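Local coordinates for protein aspartate carbamoyltransferase (Leishmania major, PDB 7K46) that probably transfers the carbamoyl group of carbamoyl phosphate to L-aspartate, forming N-carbamoyl-L-aspartate, an early step of pyrimidine biosynthesis, at residues A[98-103]-A[108-113]; A[55-60]-A[94-99]; A[118-123]-A[129-134]; A[141-146]-A[319-324]. All coordinates share one frame; numbering follows the deposited sequence. Where two conformers were deposited one is given.

Contact 1 of 4, residues A[98-103]-A[108-113]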
loop_
_atom_site.group_PDB
_atom_site.type_symbol
_atom_site.label_atom_id
_atom_site.label_comp_id
_atom_site.label_asym_id
_atom_site.label_seq_id
_atom_site.Cartn_x
_atom_site.Cartn_y
_atom_site.Cartn_z
ATOM N N ASP A 98 22.270 -2.005 -2.572
ATOM C CA ASP A 98 21.954 -0.848 -1.736
ATOM C C ASP A 98 20.475 -0.792 -1.403
ATOM O O ASP A 98 20.096 -0.360 -0.306
ATOM C CB ASP A 98 22.386 0.451 -2.420
ATOM C CG ASP A 98 23.880 0.702 -2.304
ATOM O OD1 ASP A 98 24.575 -0.110 -1.644
ATOM O OD2 ASP A 98 24.359 1.703 -2.878
ATOM N N THR A 99 19.617 -1.222 -2.333
ATOM C CA THR A 99 18.188 -1.249 -2.043
ATOM C C THR A 99 17.876 -2.250 -0.937
ATOM O O THR A 99 17.084 -1.954 -0.032
ATOM C CB THR A 99 17.402 -1.574 -3.310
ATOM O OG1 THR A 99 17.646 -0.549 -4.284
ATOM C CG2 THR A 99 15.902 -1.641 -3.003
ATOM N N ILE A 100 18.488 -3.440 -1.002
ATOM C CA ILE A 100 18.304 -4.442 0.048
ATOM C C ILE A 100 18.735 -3.884 1.403
ATOM O O ILE A 100 18.031 -4.043 2.408
ATOM C CB ILE A 100 19.073 -5.731 -0.307
ATOM C CG1 ILE A 100 18.472 -6.376 -1.568
ATOM C CG2 ILE A 100 19.097 -6.717 0.880
ATOM C CD1 ILE A 100 17.012 -6.833 -1.406
ATOM N N ARG A 101 19.909 -3.244 1.457
ATOM C CA ARG A 101 20.357 -2.631 2.709
ATOM C C ARG A 101 19.339 -1.623 3.222
ATOM O O ARG A 101 19.127 -1.497 4.435
ATOM C CB ARG A 101 21.708 -1.939 2.518
ATOM C CG ARG A 101 22.794 -2.791 1.873
ATOM C CD ARG A 101 23.957 -2.926 2.794
ATOM N NE ARG A 101 25.166 -3.417 2.140
ATOM C CZ ARG A 101 26.167 -3.966 2.808
ATOM N NH1 ARG A 101 26.095 -4.151 4.118
ATOM N NH2 ARG A 101 27.262 -4.340 2.151
ATOM N N THR A 102 18.724 -0.869 2.310
ATOM C CA THR A 102 17.697 0.084 2.714
ATOM C C THR A 102 16.518 -0.634 3.372
ATOM O O THR A 102 16.043 -0.220 4.436
ATOM C CB THR A 102 17.262 0.903 1.491
ATOM O OG1 THR A 102 18.402 1.606 0.968
ATOM C CG2 THR A 102 16.185 1.928 1.864
ATOM N N LEU A 103 16.064 -1.745 2.778
ATOM C CA LEU A 103 14.979 -2.520 3.381
ATOM C C LEU A 103 15.377 -3.074 4.746
ATOM O O LEU A 103 14.564 -3.088 5.681
ATOM C CB LEU A 103 14.561 -3.659 2.449
ATOM C CG LEU A 103 13.480 -3.386 1.404
ATOM C CD1 LEU A 103 13.882 -2.252 0.470
ATOM C CD2 LEU A 103 13.161 -4.663 0.611
ATOM N N ASP A 108 11.899 -6.802 9.138
ATOM C CA ASP A 108 12.216 -8.103 9.719
ATOM C C ASP A 108 12.298 -9.218 8.685
ATOM O O ASP A 108 12.967 -10.222 8.930
ATOM C CB ASP A 108 11.164 -8.490 10.763
ATOM C CG ASP A 108 11.157 -7.547 11.945
ATOM O OD1 ASP A 108 11.959 -7.752 12.887
ATOM O OD2 ASP A 108 10.373 -6.580 11.904
ATOM N N VAL A 109 11.598 -9.086 7.565
ATOM C CA VAL A 109 11.623 -10.100 6.517
ATOM C C VAL A 109 11.426 -9.390 5.186
ATOM O O VAL A 109 10.660 -8.424 5.089
ATOM C CB VAL A 109 10.562 -11.209 6.752
ATOM C CG1 VAL A 109 9.136 -10.647 6.731
ATOM C CG2 VAL A 109 10.721 -12.357 5.724
ATOM N N LEU A 110 12.157 -9.846 4.167
ATOM C CA LEU A 110 12.036 -9.315 2.819
ATOM C C LEU A 110 11.409 -10.374 1.922
ATOM O O LEU A 110 11.586 -11.573 2.148
ATOM C CB LEU A 110 13.408 -8.906 2.257
ATOM C CG LEU A 110 14.357 -8.086 3.140
ATOM C CD1 LEU A 110 15.565 -7.620 2.313
ATOM C CD2 LEU A 110 13.632 -6.894 3.718
ATOM N N VAL A 111 10.654 -9.928 0.912
ATOM C CA VAL A 111 10.092 -10.823 -0.105
ATOM C C VAL A 111 10.551 -10.302 -1.460
ATOM O O VAL A 111 10.145 -9.207 -1.871
ATOM C CB VAL A 111 8.556 -10.902 -0.041
ATOM C CG1 VAL A 111 8.024 -11.907 -1.085
ATOM C CG2 VAL A 111 8.070 -11.278 1.371
ATOM N N LEU A 112 11.381 -11.080 -2.163
ATOM C CA LEU A 112 11.988 -10.646 -3.420
ATOM C C LEU A 112 11.378 -11.383 -4.609
ATOM O O LEU A 112 11.365 -12.623 -4.649
ATOM C CB LEU A 112 13.507 -10.860 -3.416
ATOM C CG LEU A 112 14.187 -10.454 -4.732
ATOM C CD1 LEU A 112 14.151 -8.924 -4.915
ATOM C CD2 LEU A 112 15.618 -10.983 -4.817
ATOM N N ARG A 113 10.907 -10.617 -5.587
ATOM C CA ARG A 113 10.449 -11.144 -6.871
ATOM C C ARG A 113 11.241 -10.454 -7.977
ATOM O O ARG A 113 11.064 -9.254 -8.229
ATOM C CB ARG A 113 8.948 -10.925 -7.037
ATOM C CG ARG A 113 8.411 -11.321 -8.390
ATOM C CD ARG A 113 8.057 -12.791 -8.431
ATOM N NE ARG A 113 7.463 -13.161 -9.710
ATOM C CZ ARG A 113 6.523 -14.088 -9.862
ATOM N NH1 ARG A 113 6.040 -14.761 -8.825
ATOM N NH2 ARG A 113 6.047 -14.338 -11.083
#

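Contact 2 of 4, residues A[55-60]-A[94-99]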
loop_
_atom_site.group_PDB
_atom_site.type_symbol
_atom_site.label_atom_id
_atom_site.label_comp_id
_atom_site.label_asym_id
_atom_site.label_seq_id
_atom_site.Cartn_x
_atom_site.Cartn_y
_atom_site.Cartn_z
ATOM N N THR A 55 8.816 -6.227 4.035
ATOM C CA THR A 55 8.843 -5.396 2.830
ATOM C C THR A 55 8.921 -6.284 1.597
ATOM O O THR A 55 9.931 -6.991 1.407
ATOM C CB THR A 55 10.013 -4.403 2.809
ATOM O OG1 THR A 55 9.938 -3.533 3.940
ATOM C CG2 THR A 55 9.937 -3.553 1.540
ATOM N N PRO A 56 7.923 -6.256 0.718
ATOM C CA PRO A 56 8.074 -6.893 -0.594
ATOM C C PRO A 56 8.786 -5.969 -1.565
ATOM O O PRO A 56 8.566 -4.752 -1.578
ATOM C CB PRO A 56 6.622 -7.142 -1.040
ATOM C CG PRO A 56 5.745 -6.708 0.151
ATOM C CD PRO A 56 6.570 -5.719 0.909
ATOM N N LEU A 57 9.652 -6.563 -2.382
ATOM C CA LEU A 57 10.398 -5.840 -3.409
ATOM C C LEU A 57 10.168 -6.609 -4.704
ATOM O O LEU A 57 10.818 -7.630 -4.947
ATOM C CB LEU A 57 11.883 -5.734 -3.053
ATOM C CG LEU A 57 12.715 -4.763 -3.895
ATOM C CD1 LEU A 57 12.300 -3.309 -3.616
ATOM C CD2 LEU A 57 14.206 -4.973 -3.640
ATOM N N PHE A 58 9.222 -6.139 -5.517
ATOM C CA PHE A 58 8.753 -6.881 -6.685
ATOM C C PHE A 58 9.157 -6.119 -7.941
ATOM O O PHE A 58 8.631 -5.035 -8.222
ATOM C CB PHE A 58 7.240 -7.107 -6.621
ATOM C CG PHE A 58 6.839 -8.342 -5.855
ATOM C CD1 PHE A 58 7.308 -8.568 -4.566
ATOM C CD2 PHE A 58 5.969 -9.271 -6.419
ATOM C CE1 PHE A 58 6.934 -9.710 -3.856
ATOM C CE2 PHE A 58 5.593 -10.417 -5.720
ATOM C CZ PHE A 58 6.068 -10.635 -4.436
ATOM N N PHE A 59 10.119 -6.672 -8.675
ATOM C CA PHE A 59 10.582 -6.073 -9.917
ATOM C C PHE A 59 9.743 -6.491 -11.113
ATOM O O PHE A 59 9.872 -5.895 -12.189
ATOM C CB PHE A 59 12.052 -6.431 -10.164
ATOM C CG PHE A 59 13.005 -5.736 -9.231
ATOM C CD1 PHE A 59 13.232 -6.231 -7.956
ATOM C CD2 PHE A 59 13.672 -4.586 -9.629
ATOM C CE1 PHE A 59 14.102 -5.593 -7.091
ATOM C CE2 PHE A 59 14.550 -3.946 -8.765
ATOM C CZ PHE A 59 14.762 -4.455 -7.493
ATOM N N GLU A 60 8.909 -7.505 -10.956
ATOM C CA GLU A 60 7.912 -7.863 -11.948
ATOM C C GLU A 60 6.572 -7.993 -11.238
ATOM O O GLU A 60 6.511 -8.328 -10.054
ATOM C CB GLU A 60 8.280 -9.166 -12.675
ATOM C CG GLU A 60 8.690 -10.304 -11.757
ATOM C CD GLU A 60 8.980 -11.585 -12.516
ATOM O OE1 GLU A 60 9.140 -11.496 -13.756
ATOM O OE2 GLU A 60 9.046 -12.670 -11.879
ATOM N N GLU A 94 20.061 3.016 -8.161
ATOM C CA GLU A 94 21.077 2.478 -7.269
ATOM C C GLU A 94 21.163 0.958 -7.425
ATOM O O GLU A 94 20.275 0.312 -7.989
ATOM C CB GLU A 94 20.782 2.863 -5.815
ATOM C CG GLU A 94 19.423 2.437 -5.326
ATOM C CD GLU A 94 19.249 2.575 -3.812
ATOM O OE1 GLU A 94 19.998 3.354 -3.173
ATOM O OE2 GLU A 94 18.356 1.886 -3.261
ATOM N N THR A 95 22.255 0.386 -6.924
ATOM C CA THR A 95 22.424 -1.063 -6.994
ATOM C C THR A 95 21.319 -1.782 -6.227
ATOM O O THR A 95 20.741 -1.253 -5.269
ATOM C CB THR A 95 23.781 -1.477 -6.426
ATOM O OG1 THR A 95 23.832 -1.133 -5.036
ATOM C CG2 THR A 95 24.902 -0.783 -7.171
ATOM N N LEU A 96 21.016 -3.011 -6.661
ATOM C CA LEU A 96 20.068 -3.835 -5.916
ATOM C C LEU A 96 20.555 -4.066 -4.493
ATOM O O LEU A 96 19.756 -4.069 -3.547
ATOM C CB LEU A 96 19.854 -5.173 -6.630
ATOM C CG LEU A 96 19.058 -6.233 -5.847
ATOM C CD1 LEU A 96 17.643 -5.759 -5.570
ATOM C CD2 LEU A 96 19.053 -7.566 -6.586
ATOM N N GLN A 97 21.871 -4.235 -4.322
ATOM C CA GLN A 97 22.439 -4.411 -2.989
ATOM C C GLN A 97 22.094 -3.239 -2.081
ATOM O O GLN A 97 21.677 -3.436 -0.935
ATOM C CB GLN A 97 23.958 -4.588 -3.077
ATOM C CG GLN A 97 24.404 -5.927 -3.681
ATOM C CD GLN A 97 24.563 -5.882 -5.198
ATOM O OE1 GLN A 97 23.946 -5.057 -5.886
ATOM N NE2 GLN A 97 25.395 -6.776 -5.727
ATOM N N ASP A 98 22.270 -2.005 -2.572
ATOM C CA ASP A 98 21.954 -0.848 -1.736
ATOM C C ASP A 98 20.475 -0.792 -1.403
ATOM O O ASP A 98 20.096 -0.360 -0.306
ATOM C CB ASP A 98 22.386 0.451 -2.420
ATOM C CG ASP A 98 23.880 0.702 -2.304
ATOM O OD1 ASP A 98 24.575 -0.110 -1.644
ATOM O OD2 ASP A 98 24.359 1.703 -2.878
ATOM N N THR A 99 19.617 -1.222 -2.333
ATOM C CA THR A 99 18.188 -1.249 -2.043
ATOM C C THR A 99 17.876 -2.250 -0.937
ATOM O O THR A 99 17.084 -1.954 -0.032
ATOM C CB THR A 99 17.402 -1.574 -3.310
ATOM O OG1 THR A 99 17.646 -0.549 -4.284
ATOM C CG2 THR A 99 15.902 -1.641 -3.003
#

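Contact 3 of 4, residues A[118-123]-A[129-134]. With EDO (1,2-ethanediol), chain B.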
loop_
_atom_site.group_PDB
_atom_site.type_symbol
_atom_site.label_atom_id
_atom_site.label_comp_id
_atom_site.label_asym_id
_atom_site.label_seq_id
_atom_site.Cartn_x
_atom_site.Cartn_y
_atom_site.Cartn_z
ATOM N N GLU A 118 20.395 -14.222 -10.542
ATOM C CA GLU A 118 21.483 -13.388 -10.031
ATOM C C GLU A 118 20.995 -12.395 -8.983
ATOM O O GLU A 118 21.724 -12.068 -8.036
ATOM C CB GLU A 118 22.147 -12.625 -11.180
ATOM C CG GLU A 118 22.896 -13.491 -12.174
ATOM C CD GLU A 118 22.002 -14.123 -13.230
ATOM O OE1 GLU A 118 20.760 -14.050 -13.109
ATOM O OE2 GLU A 118 22.557 -14.699 -14.192
ATOM N N ALA A 119 19.775 -11.881 -9.146
ATOM C CA ALA A 119 19.267 -10.891 -8.199
ATOM C C ALA A 119 19.133 -11.476 -6.799
ATOM O O ALA A 119 19.471 -10.818 -5.804
ATOM C CB ALA A 119 17.924 -10.350 -8.676
ATOM N N LEU A 120 18.634 -12.712 -6.693
ATOM C CA LEU A 120 18.515 -13.331 -5.378
ATOM C C LEU A 120 19.891 -13.538 -4.753
ATOM O O LEU A 120 20.059 -13.344 -3.540
ATOM C CB LEU A 120 17.753 -14.653 -5.481
ATOM C CG LEU A 120 17.454 -15.397 -4.181
ATOM C CD1 LEU A 120 16.627 -14.540 -3.211
ATOM C CD2 LEU A 120 16.725 -16.707 -4.488
ATOM N N GLU A 121 20.875 -13.954 -5.567
ATOM C CA GLU A 121 22.259 -14.086 -5.105
ATOM C C GLU A 121 22.754 -12.772 -4.516
ATOM O O GLU A 121 23.247 -12.712 -3.381
ATOM C CB GLU A 121 23.187 -14.486 -6.262
ATOM C CG GLU A 121 22.839 -15.724 -7.071
ATOM C CD GLU A 121 23.678 -15.827 -8.352
ATOM O OE1 GLU A 121 24.663 -15.065 -8.488
ATOM O OE2 GLU A 121 23.348 -16.654 -9.226
ATOM N N GLN A 122 22.639 -11.703 -5.306
ATOM C CA GLN A 122 23.113 -10.391 -4.885
ATOM C C GLN A 122 22.416 -9.932 -3.616
ATOM O O GLN A 122 23.052 -9.354 -2.723
ATOM C CB GLN A 122 22.887 -9.388 -6.008
ATOM C CG GLN A 122 23.712 -9.670 -7.247
ATOM C CD GLN A 122 23.231 -8.873 -8.436
ATOM O OE1 GLN A 122 22.246 -8.139 -8.345
ATOM N NE2 GLN A 122 23.916 -9.017 -9.564
ATOM N N ALA A 123 21.104 -10.164 -3.524
ATOM C CA ALA A 123 20.357 -9.747 -2.343
ATOM C C ALA A 123 20.832 -10.499 -1.106
ATOM O O ALA A 123 21.101 -9.897 -0.058
ATOM C CB ALA A 123 18.857 -9.957 -2.569
ATOM N N HIS A 129 18.413 -9.792 7.099
ATOM C CA HIS A 129 17.175 -10.430 7.507
ATOM C C HIS A 129 16.801 -11.477 6.466
ATOM O O HIS A 129 17.305 -11.446 5.336
ATOM C CB HIS A 129 16.041 -9.403 7.667
ATOM C CG HIS A 129 16.293 -8.399 8.751
ATOM N ND1 HIS A 129 16.838 -7.157 8.504
ATOM C CD2 HIS A 129 16.132 -8.481 10.093
ATOM C CE1 HIS A 129 16.974 -6.505 9.645
ATOM N NE2 HIS A 129 16.553 -7.286 10.624
ATOM N N PRO A 130 15.943 -12.435 6.819
ATOM C CA PRO A 130 15.574 -13.481 5.857
ATOM C C PRO A 130 14.889 -12.905 4.625
ATOM O O PRO A 130 14.082 -11.973 4.712
ATOM C CB PRO A 130 14.622 -14.375 6.660
ATOM C CG PRO A 130 15.090 -14.198 8.093
ATOM C CD PRO A 130 15.436 -12.735 8.174
ATOM N N ILE A 131 15.219 -13.486 3.472
ATOM C CA ILE A 131 14.577 -13.173 2.198
ATOM C C ILE A 131 13.733 -14.370 1.786
ATOM O O ILE A 131 14.230 -15.503 1.752
ATOM C CB ILE A 131 15.606 -12.852 1.102
ATOM C CG1 ILE A 131 16.428 -11.614 1.461
ATOM C CG2 ILE A 131 14.906 -12.656 -0.262
ATOM C CD1 ILE A 131 17.588 -11.394 0.506
ATOM N N MET A 132 12.469 -14.116 1.462
ATOM C CA MET A 132 11.591 -15.115 0.865
ATOM C C MET A 132 11.635 -14.937 -0.650
ATOM O O MET A 132 11.260 -13.878 -1.170
ATOM C CB MET A 132 10.151 -14.959 1.366
ATOM C CG MET A 132 9.958 -14.908 2.877
ATOM S SD MET A 132 10.354 -16.443 3.736
ATOM C CE MET A 132 11.995 -16.061 4.343
ATOM N N ASN A 133 12.094 -15.956 -1.360
ATOM C CA ASN A 133 12.108 -15.891 -2.817
ATOM C C ASN A 133 10.683 -16.109 -3.337
ATOM O O ASN A 133 10.107 -17.187 -3.173
ATOM C CB ASN A 133 13.087 -16.923 -3.373
ATOM C CG ASN A 133 12.981 -17.072 -4.875
ATOM O OD1 ASN A 133 12.474 -16.181 -5.565
ATOM N ND2 ASN A 133 13.471 -18.197 -5.394
ATOM N N ALA A 134 10.110 -15.085 -3.966
ATOM C CA ALA A 134 8.743 -15.138 -4.472
ATOM C C ALA A 134 8.653 -15.617 -5.924
ATOM O O ALA A 134 7.576 -15.530 -6.528
ATOM C CB ALA A 134 8.087 -13.760 -4.333
HETATM C C1 EDO B . 20.602 -8.628 -12.374
HETATM O O1 EDO B . 19.633 -7.845 -13.088
HETATM C C2 EDO B . 20.355 -8.505 -10.875
HETATM O O2 EDO B . 20.377 -7.126 -10.468
#

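Contact 4 of 4, residues A[141-146]-A[319-324]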
loop_
_atom_site.group_PDB
_atom_site.type_symbol
_atom_site.label_atom_id
_atom_site.label_comp_id
_atom_site.label_asym_id
_atom_site.label_seq_id
_atom_site.Cartn_x
_atom_site.Cartn_y
_atom_site.Cartn_z
ATOM N N HIS A 141 10.541 -21.172 -7.169
ATOM C CA HIS A 141 9.344 -20.504 -6.660
ATOM C C HIS A 141 8.909 -21.325 -5.454
ATOM O O HIS A 141 7.931 -22.079 -5.515
ATOM C CB HIS A 141 8.273 -20.437 -7.755
ATOM C CG HIS A 141 7.135 -19.495 -7.483
ATOM N ND1 HIS A 141 6.837 -19.008 -6.228
ATOM C CD2 HIS A 141 6.197 -18.981 -8.318
ATOM C CE1 HIS A 141 5.777 -18.218 -6.303
ATOM N NE2 HIS A 141 5.367 -18.187 -7.561
ATOM N N PRO A 142 9.670 -21.251 -4.351
ATOM C CA PRO A 142 9.502 -22.253 -3.286
ATOM C C PRO A 142 8.111 -22.287 -2.686
ATOM O O PRO A 142 7.634 -23.380 -2.366
ATOM C CB PRO A 142 10.568 -21.847 -2.248
ATOM C CG PRO A 142 10.968 -20.427 -2.610
ATOM C CD PRO A 142 10.853 -20.406 -4.109
ATOM N N THR A 143 7.435 -21.134 -2.536
ATOM C CA THR A 143 6.110 -21.184 -1.923
ATOM C C THR A 143 5.050 -21.696 -2.897
ATOM O O THR A 143 4.063 -22.286 -2.452
ATOM C CB THR A 143 5.706 -19.825 -1.332
ATOM O OG1 THR A 143 5.605 -18.834 -2.357
ATOM C CG2 THR A 143 6.714 -19.368 -0.286
ATOM N N GLN A 144 5.245 -21.534 -4.213
ATOM C CA GLN A 144 4.347 -22.198 -5.165
ATOM C C GLN A 144 4.501 -23.717 -5.094
ATOM O O GLN A 144 3.508 -24.449 -5.029
ATOM C CB GLN A 144 4.600 -21.704 -6.594
ATOM C CG GLN A 144 3.607 -22.290 -7.612
ATOM C CD GLN A 144 2.237 -21.631 -7.506
ATOM O OE1 GLN A 144 2.138 -20.411 -7.570
ATOM N NE2 GLN A 144 1.182 -22.432 -7.329
ATOM N N ALA A 145 5.741 -24.216 -5.129
ATOM C CA ALA A 145 5.952 -25.658 -4.991
ATOM C C ALA A 145 5.314 -26.190 -3.710
ATOM O O ALA A 145 4.620 -27.213 -3.722
ATOM C CB ALA A 145 7.449 -25.979 -5.003
ATOM N N LEU A 146 5.543 -25.503 -2.590
ATOM C CA LEU A 146 5.050 -25.990 -1.306
ATOM C C LEU A 146 3.529 -25.892 -1.215
ATOM O O LEU A 146 2.879 -26.792 -0.670
ATOM C CB LEU A 146 5.711 -25.212 -0.171
ATOM C CG LEU A 146 7.178 -25.614 -0.002
ATOM C CD1 LEU A 146 7.865 -24.615 0.915
ATOM C CD2 LEU A 146 7.281 -27.016 0.562
ATOM N N MET A 319 1.685 -18.445 5.584
ATOM C CA MET A 319 1.611 -18.152 7.016
ATOM C C MET A 319 2.480 -19.116 7.823
ATOM O O MET A 319 3.215 -18.703 8.727
ATOM C CB MET A 319 0.156 -18.227 7.490
ATOM C CG MET A 319 -0.743 -17.096 6.971
ATOM S SD MET A 319 -2.484 -17.246 7.487
ATOM C CE MET A 319 -2.368 -16.997 9.263
ATOM N N ALA A 320 2.386 -20.414 7.523
ATOM C CA ALA A 320 3.214 -21.395 8.222
ATOM C C ALA A 320 4.691 -21.062 8.069
ATOM O O ALA A 320 5.460 -21.144 9.032
ATOM C CB ALA A 320 2.937 -22.801 7.683
ATOM N N ILE A 321 5.095 -20.665 6.865
ATOM C CA ILE A 321 6.497 -20.344 6.607
ATOM C C ILE A 321 6.910 -19.084 7.355
ATOM O O ILE A 321 7.918 -19.077 8.075
ATOM C CB ILE A 321 6.743 -20.216 5.091
ATOM C CG1 ILE A 321 6.619 -21.599 4.419
ATOM C CG2 ILE A 321 8.143 -19.624 4.818
ATOM C CD1 ILE A 321 6.557 -21.546 2.903
ATOM N N LEU A 322 6.151 -17.994 7.194
ATOM C CA LEU A 322 6.529 -16.739 7.849
ATOM C C LEU A 322 6.555 -16.898 9.362
ATOM O O LEU A 322 7.463 -16.393 10.032
ATOM C CB LEU A 322 5.564 -15.614 7.458
ATOM C CG LEU A 322 5.571 -15.171 5.994
ATOM C CD1 LEU A 322 4.351 -14.299 5.697
ATOM C CD2 LEU A 322 6.866 -14.426 5.650
ATOM N N PHE A 323 5.556 -17.590 9.916
ATOM C CA PHE A 323 5.513 -17.849 11.353
ATOM C C PHE A 323 6.759 -18.592 11.821
ATOM O O PHE A 323 7.326 -18.285 12.877
ATOM C CB PHE A 323 4.254 -18.663 11.666
ATOM C CG PHE A 323 4.081 -19.017 13.113
ATOM C CD1 PHE A 323 3.471 -18.131 13.993
ATOM C CD2 PHE A 323 4.474 -20.268 13.588
ATOM C CE1 PHE A 323 3.287 -18.475 15.328
ATOM C CE2 PHE A 323 4.293 -20.614 14.918
ATOM C CZ PHE A 323 3.704 -19.717 15.791
ATOM N N SER A 324 7.196 -19.575 11.042
ATOM C CA SER A 324 8.354 -20.375 11.432
ATOM C C SER A 324 9.644 -19.583 11.271
ATOM O O SER A 324 10.552 -19.679 12.107
ATOM C CB SER A 324 8.390 -21.659 10.599
ATOM O OG SER A 324 7.221 -22.446 10.824
#

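Contact 1 of 4, residues A[98-103]-A[108-113]
Helix 96-104 lies against the parallel sheet of the carbamoyl-phosphate-binding domain, and its main grip on strand 109-113 is the single side chain of Leu110, which meets Ile100 and Leu103. CD1 of Leu110 leans mainly on Ile100 and CD2 mainly on Leu103. Leu110 CD1 is 3.9 Å from Ile100 CG2, and Leu110 CD2 packs to 3.6 Å from Leu103 CB. Ile100 offers both its CG2 and its CD1 methyls, the second at 4.1 Å from Leu110 CD1. All three residues are buried; about 180 Å² is buried between the segments, and the contacts across it are between apolar side chains. This is alpha/beta layer packing: strand 109-113 runs between strands 53-58 and 131-133, and Ile100 also touches Ala123 of helix 117-126 on the same side of the sheet. On the helix, Asp98 O accepts two donors from Thr102. Thr102 OG1 comes in at 2.9 Å from Asp98 O with a C=O...donor angle of 144°, from the face of the carbonyl plane opposite to Thr102 N. Thr102 OG1 also bonds to Arg64 of a second subunit, and the Asp98 carboxylate forms a salt bridge with Arg291 of that subunit.

Contact 2 of 4, residues A[55-60]-A[94-99]
Leu57 and Leu96 both turn CG anti to their own backbone N, with chi1 of -168° in Leu57 and 171° in Leu96, and this sends the two branched ends across the gap between a strand and a helix. The strand is 53-58, an inner strand of the parallel sheet in the carbamoyl-phosphate-binding domain, and the helix is the first turn of 96-104, which packs over it as an alpha/beta layer. The two leucines pass alongside one another, pointing in opposite senses, with Leu57 CD2 4.0 Å from Leu96 CD1. The same Leu57 methyl also meets the methyl of Thr99, with Leu57 CD2 3.8 Å from Thr99 CG2, so it rests between two residues one helical turn apart. Leu96 CD1 has a second neighbour in the Phe59 ring: Phe59 CZ is 3.7 Å away from Leu96 CD1, and the methyl approaches the ring obliquely. Phe59 itself meets the ring of His114, which lies just beyond the strand 109-113.

Polar groups hold the helix start in shape. Thr99 OG1 donates to Glu94 OE2 at 2.7 Å, reaching the anti side of the carboxylate from out of its plane, while Glu94 OE1 makes a salt bridge with Arg64 of a second subunit. Thr95 is the N-cap: its side-chain oxygen takes up an amide of the first turn, with Asp98 N 3.0 Å from Thr95 OG1 and an N-H...O angle of 158°.

Contact 3 of 4, residues A[118-123]-A[129-134]
A leucine methyl rests on the face of a buried amide: Leu120 CD2 lies over one face of the Asn133 amide, off to one side of CG, 3.7 Å from Asn133 ND2 and 3.8 Å from Asn133 CG. Leu120 comes in roughly perpendicular to the Asn133 side chain. The polar ends of Asn133 have partners outside this packing, OD1 accepting from Gly135 N and ND2 donating to Ala16 O, bonds that fix the rotation of the amide and so the face it turns to the methyl. CB of Asn133 already points at the helix; with CG anti to the backbone N (chi1 170°) the amide extends beside the carbonyl carbon. Leu120 uses its other branch for Ile131, with Leu120 CD1 3.9 Å from Ile131 CG2.

These residues join the last two elements of the beta-alpha-beta unit made by strand 109-113, helix 117-126 and strand 131-133. The short axes of helix 118-123 and strand 131-133 approach to 10.4 Å and run at 171°, nearly antiparallel, as expected where a crossover helix returns to a parallel strand. One turn further along the helix, Ala123 CB sits 3.6 Å from Ile131 CD1.

Gln122, with its chain extended beyond CG, instead takes a 1,2-ethanediol, probably from the crystallisation liquor: the diol O2 donates to Gln122 OE1 at 3.0 Å. The diol C2 lies 3.7 Å from Ala119 CA.

Contact 4 of 4, residues A[141-146]-A[319-324]
The imidazole of His141 has Gln144 CB over the centre of one face, 3.4 Å above the ring plane, and the His141 side chain also touches Arg318 of helix 309-326. The helical packing proper is made by aliphatic groups, in which Ile321 meets Thr143 and Leu146. Ile321 is drawn out to its end, chi2 of 168° setting CD1 well away from its own helix, and this one methyl makes both contacts: Ile321 CD1 is 3.9 Å from Thr143 CG2 and also 3.9 Å from Leu146 CD1. In Thr143, chi1 of 63° tucks OG1 back over the main chain, where it bonds to Arg318, and turns CG2 to Ile321. The buried area is small, 98 Å², and the nearest backbones, Thr143 CA and Ile321 CA, stay 8.6 Å apart.

Within helix 309-326, Ala320 O is gripped twice. Ser324 OG reaches it at 2.8 Å, while Ser324 N comes from the opposite face of the carbonyl plane; Ser324 OG also bonds to Val7 N.

His141 occupies the N-cap position of helix 142-156. The sequence His-Pro-Thr-Gln at 141-144 matches the HPxQ signature that lies at the carbamoyl phosphate site in related transcarbamoylases. The packing of helix 142-156 on helix 309-326 is consistent with the two interdomain helices of the aspartate/ornithine carbamoyltransferase fold.

In the fold
Contacts 1, 2 and 3 form one layer on the four-stranded sheet, their centres 6 to 9 Å apart. Contacts 1 and 2 share Asp98 and Thr99, and a salt bridge joins them, Arg113 NE to Glu60 OE2 at 2.7 Å. Strand pairing ties contact 1 to contact 3, with Leu110 O 2.8 Å from Met132 N. Contacts 2 and 3 meet near the bound 1,2-ethanediol, whose nearest atom is about 4 Å from the Leu96 side chain. Contact 4 sits across the sheet, its centre 14 Å from that of contact 3; there Met132 SD reaches Ile321 CG2 at 4.0 Å, and His141 begins the segment with the probable carbamoyl phosphate signature.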